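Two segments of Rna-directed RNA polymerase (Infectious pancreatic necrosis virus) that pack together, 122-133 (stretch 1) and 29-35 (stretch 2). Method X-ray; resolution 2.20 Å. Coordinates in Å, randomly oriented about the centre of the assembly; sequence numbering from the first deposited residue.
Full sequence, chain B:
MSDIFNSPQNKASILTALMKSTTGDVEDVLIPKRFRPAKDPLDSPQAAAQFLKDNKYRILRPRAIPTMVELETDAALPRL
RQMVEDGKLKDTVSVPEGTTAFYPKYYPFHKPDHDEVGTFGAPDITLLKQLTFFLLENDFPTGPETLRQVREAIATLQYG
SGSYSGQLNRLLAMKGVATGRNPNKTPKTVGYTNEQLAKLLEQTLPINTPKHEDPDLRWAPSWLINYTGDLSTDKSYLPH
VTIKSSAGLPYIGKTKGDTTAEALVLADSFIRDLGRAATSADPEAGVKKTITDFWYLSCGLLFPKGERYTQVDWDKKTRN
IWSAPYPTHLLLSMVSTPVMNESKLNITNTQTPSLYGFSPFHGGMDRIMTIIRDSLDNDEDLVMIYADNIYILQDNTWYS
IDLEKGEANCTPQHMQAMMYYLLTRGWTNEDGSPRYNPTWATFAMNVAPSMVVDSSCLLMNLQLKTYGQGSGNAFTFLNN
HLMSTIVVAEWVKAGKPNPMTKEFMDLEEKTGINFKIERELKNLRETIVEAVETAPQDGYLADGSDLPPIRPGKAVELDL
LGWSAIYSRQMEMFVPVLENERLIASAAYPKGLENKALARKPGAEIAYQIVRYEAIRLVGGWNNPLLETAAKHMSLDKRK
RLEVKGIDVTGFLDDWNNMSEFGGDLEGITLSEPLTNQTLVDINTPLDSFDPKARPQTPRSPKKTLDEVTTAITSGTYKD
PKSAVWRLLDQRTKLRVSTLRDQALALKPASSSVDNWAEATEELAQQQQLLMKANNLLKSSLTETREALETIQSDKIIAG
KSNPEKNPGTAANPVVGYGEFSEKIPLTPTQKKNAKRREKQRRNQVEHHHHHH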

# COMPACT_ATOMS: atom_id res chain seq x y z
N ALA B 122 5.93 25.46 -1.61
CA ALA B 122 6.91 26.47 -1.26
C ALA B 122 7.99 25.88 -0.34
O ALA B 122 7.66 25.19 0.61
CB ALA B 122 6.23 27.66 -0.59
N PRO B 123 9.29 26.08 -0.66
CA PRO B 123 10.34 25.55 0.22
C PRO B 123 10.37 26.31 1.55
O PRO B 123 9.99 27.49 1.58
CB PRO B 123 11.63 25.79 -0.58
CG PRO B 123 11.32 26.94 -1.44
CD PRO B 123 9.87 26.84 -1.78
N ASP B 124 10.85 25.67 2.63
CA ASP B 124 10.94 26.35 3.92
C ASP B 124 12.20 27.24 3.98
O ASP B 124 13.22 26.87 4.56
CB ASP B 124 10.87 25.37 5.10
CG ASP B 124 10.58 26.03 6.42
OD1 ASP B 124 10.69 27.28 6.51
OD2 ASP B 124 10.29 25.32 7.38
N ILE B 125 12.09 28.42 3.37
CA ILE B 125 13.10 29.48 3.26
C ILE B 125 13.38 30.11 4.64
O ILE B 125 14.51 30.56 4.89
CB ILE B 125 12.59 30.52 2.20
CG1 ILE B 125 12.67 29.93 0.78
CG2 ILE B 125 13.27 31.88 2.27
CD1 ILE B 125 13.91 29.04 0.46
N THR B 126 12.35 30.14 5.53
CA THR B 126 12.50 30.67 6.90
C THR B 126 13.50 29.76 7.63
O THR B 126 14.44 30.27 8.22
CB THR B 126 11.14 30.81 7.60
OG1 THR B 126 10.27 31.55 6.74
CG2 THR B 126 11.25 31.55 8.93
N LEU B 127 13.34 28.42 7.51
CA LEU B 127 14.24 27.44 8.13
C LEU B 127 15.67 27.58 7.56
O LEU B 127 16.63 27.56 8.33
CB LEU B 127 13.70 25.99 7.99
CG LEU B 127 14.56 24.85 8.56
CD1 LEU B 127 14.75 24.98 10.08
CD2 LEU B 127 13.97 23.52 8.22
N LEU B 128 15.81 27.79 6.24
CA LEU B 128 17.12 27.96 5.61
C LEU B 128 17.86 29.17 6.18
O LEU B 128 19.08 29.10 6.41
CB LEU B 128 17.00 28.08 4.06
CG LEU B 128 18.29 28.37 3.27
CD1 LEU B 128 19.34 27.28 3.50
CD2 LEU B 128 18.02 28.49 1.78
N LYS B 129 17.12 30.30 6.39
CA LYS B 129 17.67 31.52 7.00
C LYS B 129 18.15 31.22 8.43
O LYS B 129 19.28 31.56 8.79
CB LYS B 129 16.64 32.66 6.99
CG LYS B 129 16.42 33.31 5.63
CD LYS B 129 15.08 34.02 5.54
CE LYS B 129 14.91 34.69 4.20
NZ LYS B 129 13.48 34.97 3.91
N GLN B 130 17.32 30.52 9.21
CA GLN B 130 17.62 30.14 10.59
C GLN B 130 18.84 29.22 10.68
O GLN B 130 19.73 29.46 11.50
CB GLN B 130 16.39 29.49 11.25
CG GLN B 130 15.22 30.46 11.46
CD GLN B 130 15.55 31.62 12.37
OE1 GLN B 130 16.23 31.48 13.38
NE2 GLN B 130 15.08 32.79 12.01
N LEU B 131 18.93 28.22 9.80
CA LEU B 131 20.08 27.30 9.74
C LEU B 131 21.37 28.08 9.50
O LEU B 131 22.37 27.81 10.17
CB LEU B 131 19.88 26.24 8.64
CG LEU B 131 18.80 25.19 8.87
CD1 LEU B 131 18.49 24.49 7.57
CD2 LEU B 131 19.21 24.15 9.95
N THR B 132 21.34 29.05 8.56
CA THR B 132 22.51 29.89 8.24
C THR B 132 22.93 30.74 9.46
O THR B 132 24.13 30.84 9.76
CB THR B 132 22.23 30.80 7.03
OG1 THR B 132 21.75 30.00 5.97
CG2 THR B 132 23.47 31.58 6.59
N PHE B 133 21.95 31.35 10.15
CA PHE B 133 22.25 32.16 11.34
C PHE B 133 22.89 31.31 12.43
O PHE B 133 23.86 31.73 13.03
CB PHE B 133 21.02 32.88 11.92
CG PHE B 133 21.32 33.55 13.26
CD1 PHE B 133 22.28 34.56 13.35
CD2 PHE B 133 20.69 33.13 14.43
CE1 PHE B 133 22.56 35.17 14.58
CE2 PHE B 133 20.95 33.76 15.65
CZ PHE B 133 21.87 34.79 15.71
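Stretch 2 29-35: VLIPKRF

The centre of this contact is apolar, and it is built on the face of the helix that carries Ile-125 and Leu-128. Stretch 2 has no regular helix or strand. After Leu-30, which keeps helix-like backbone angles, the residues from Ile-31 to Phe-35 take extended ones, with phi between about -57° and -84° and psi between about 117° and 153°. The chain runs antiparallel in register to stretch 1: Leu-30 lies near the part of the helix from Leu-128 to Thr-132, Ile-31 beside Ile-125, where the two CA atoms are 6.9 Å apart, and Arg-34 next to Ala-122, with 7.8 Å between CA atoms.

Ile-31 is the most heavily covered residue of its stretch. Its CA-to-CB bond points sideways, but the end of the side chain comes nearer the helix, and a branched aliphatic chain can touch several neighbours at once. Its CG2 meets CD1 of Ile-125 at 3.6 Å, while its CD1 lies 3.9 Å from CD2 of Leu-128 and 3.9 Å from CG of Lys-129. The last contact uses the aliphatic part of the lysine, so an exposed residue with a charged end can still border an apolar patch. Ile-125 and Leu-128 are three residues apart, less than one helical turn, and both point toward stretch 2, which lets them receive it together.

Leu-128 is buried and touches three successive residues. Its CD2 is 3.8 Å from CD of Pro-32 and 3.8 Å from the backbone O of Leu-30, and its CG is 4.4 Å from CD1 of Leu-30. Pro-32 suits an extended segment because its ring restrains phi, here -65°, and its ring carbons add apolar surface; the same CD lies 4.5 Å from CD1 of Ile-125.

One turn farther along the helix, Leu-30 reaches Thr-132, its CD1 3.3 Å from OG1. This is a close packing contact rather than a hydrogen bond. The threonine hydroxyl is served within its own helix, where OG1 donates to O of Leu-128 at 2.9 Å, so it can sit against a leucine methyl without being left unpaired.

Toward the start of stretch 1 a charged side chain, Arg-34, forms the edge of the contact, though what it touches there is apolar. Arg-34 also leaves its backbone sideways, and its end comes nearer the other stretch. Its CD lies 3.5 Å from CD of Pro-123, and its NH1 is 3.6 Å from CB of Ala-122. Pro-123 CD and Ala-122 CA lie over one face of the guanidinium; such a flat group can pack its face on apolar atoms while its edge makes hydrogen bonds, and here NH1 and NH2 are bonded elsewhere in the structure. No hydrogen bond joins the two stretches, so packing alone accounts for their direct contact, burying 434 Å² over both sides. Just beyond Pro-123, Asp-124 makes no contact with stretch 2 but caps the helix, its OD1 accepting from N of Leu-127 at 3.1 Å.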

# COMPACT_ATOMS: atom_id res chain seq x y z
N VAL B 29 21.26 35.40 -2.99
CA VAL B 29 22.20 34.37 -3.40
C VAL B 29 22.04 33.17 -2.44
O VAL B 29 22.00 32.02 -2.91
CB VAL B 29 23.66 34.86 -3.51
CG1 VAL B 29 24.49 33.91 -4.37
CG2 VAL B 29 23.73 36.27 -4.07
N LEU B 30 21.87 33.43 -1.11
CA LEU B 30 21.62 32.37 -0.13
C LEU B 30 20.34 31.62 -0.48
O LEU B 30 20.34 30.38 -0.51
CB LEU B 30 21.52 32.93 1.31
CG LEU B 30 20.94 31.97 2.39
CD1 LEU B 30 21.93 30.87 2.76
CD2 LEU B 30 20.50 32.73 3.63
N ILE B 31 19.26 32.36 -0.76
CA ILE B 31 17.97 31.76 -1.08
C ILE B 31 17.92 31.39 -2.56
O ILE B 31 17.98 32.27 -3.41
CB ILE B 31 16.78 32.68 -0.68
CG1 ILE B 31 16.92 33.30 0.74
CG2 ILE B 31 15.44 32.01 -0.91
CD1 ILE B 31 17.03 32.31 1.95
N PRO B 32 17.78 30.08 -2.88
CA PRO B 32 17.64 29.69 -4.29
C PRO B 32 16.33 30.25 -4.88
O PRO B 32 15.40 30.52 -4.13
CB PRO B 32 17.62 28.15 -4.23
CG PRO B 32 18.15 27.81 -2.85
CD PRO B 32 17.66 28.91 -1.98
N LYS B 33 16.28 30.48 -6.19
CA LYS B 33 15.06 31.00 -6.80
C LYS B 33 13.98 29.92 -6.81
O LYS B 33 14.29 28.73 -6.93
CB LYS B 33 15.33 31.50 -8.23
N ARG B 34 12.70 30.34 -6.65
CA ARG B 34 11.54 29.44 -6.75
C ARG B 34 11.56 28.76 -8.09
O ARG B 34 11.92 29.38 -9.10
CB ARG B 34 10.20 30.20 -6.61
CG ARG B 34 9.67 30.41 -5.20
CD ARG B 34 9.46 29.14 -4.40
NE ARG B 34 8.41 28.24 -4.88
CZ ARG B 34 7.13 28.32 -4.52
NH1 ARG B 34 6.71 29.30 -3.73
NH2 ARG B 34 6.25 27.42 -4.96
N PHE B 35 11.19 27.49 -8.10
CA PHE B 35 11.13 26.74 -9.33
C PHE B 35 9.83 27.06 -10.02
O PHE B 35 8.77 27.03 -9.39
CB PHE B 35 11.26 25.23 -9.04
CG PHE B 35 10.98 24.32 -10.22
CD1 PHE B 35 11.76 24.38 -11.37
CD2 PHE B 35 9.96 23.38 -10.16
CE1 PHE B 35 11.52 23.52 -12.45
CE2 PHE B 35 9.72 22.51 -11.22
CZ PHE B 35 10.49 22.58 -12.36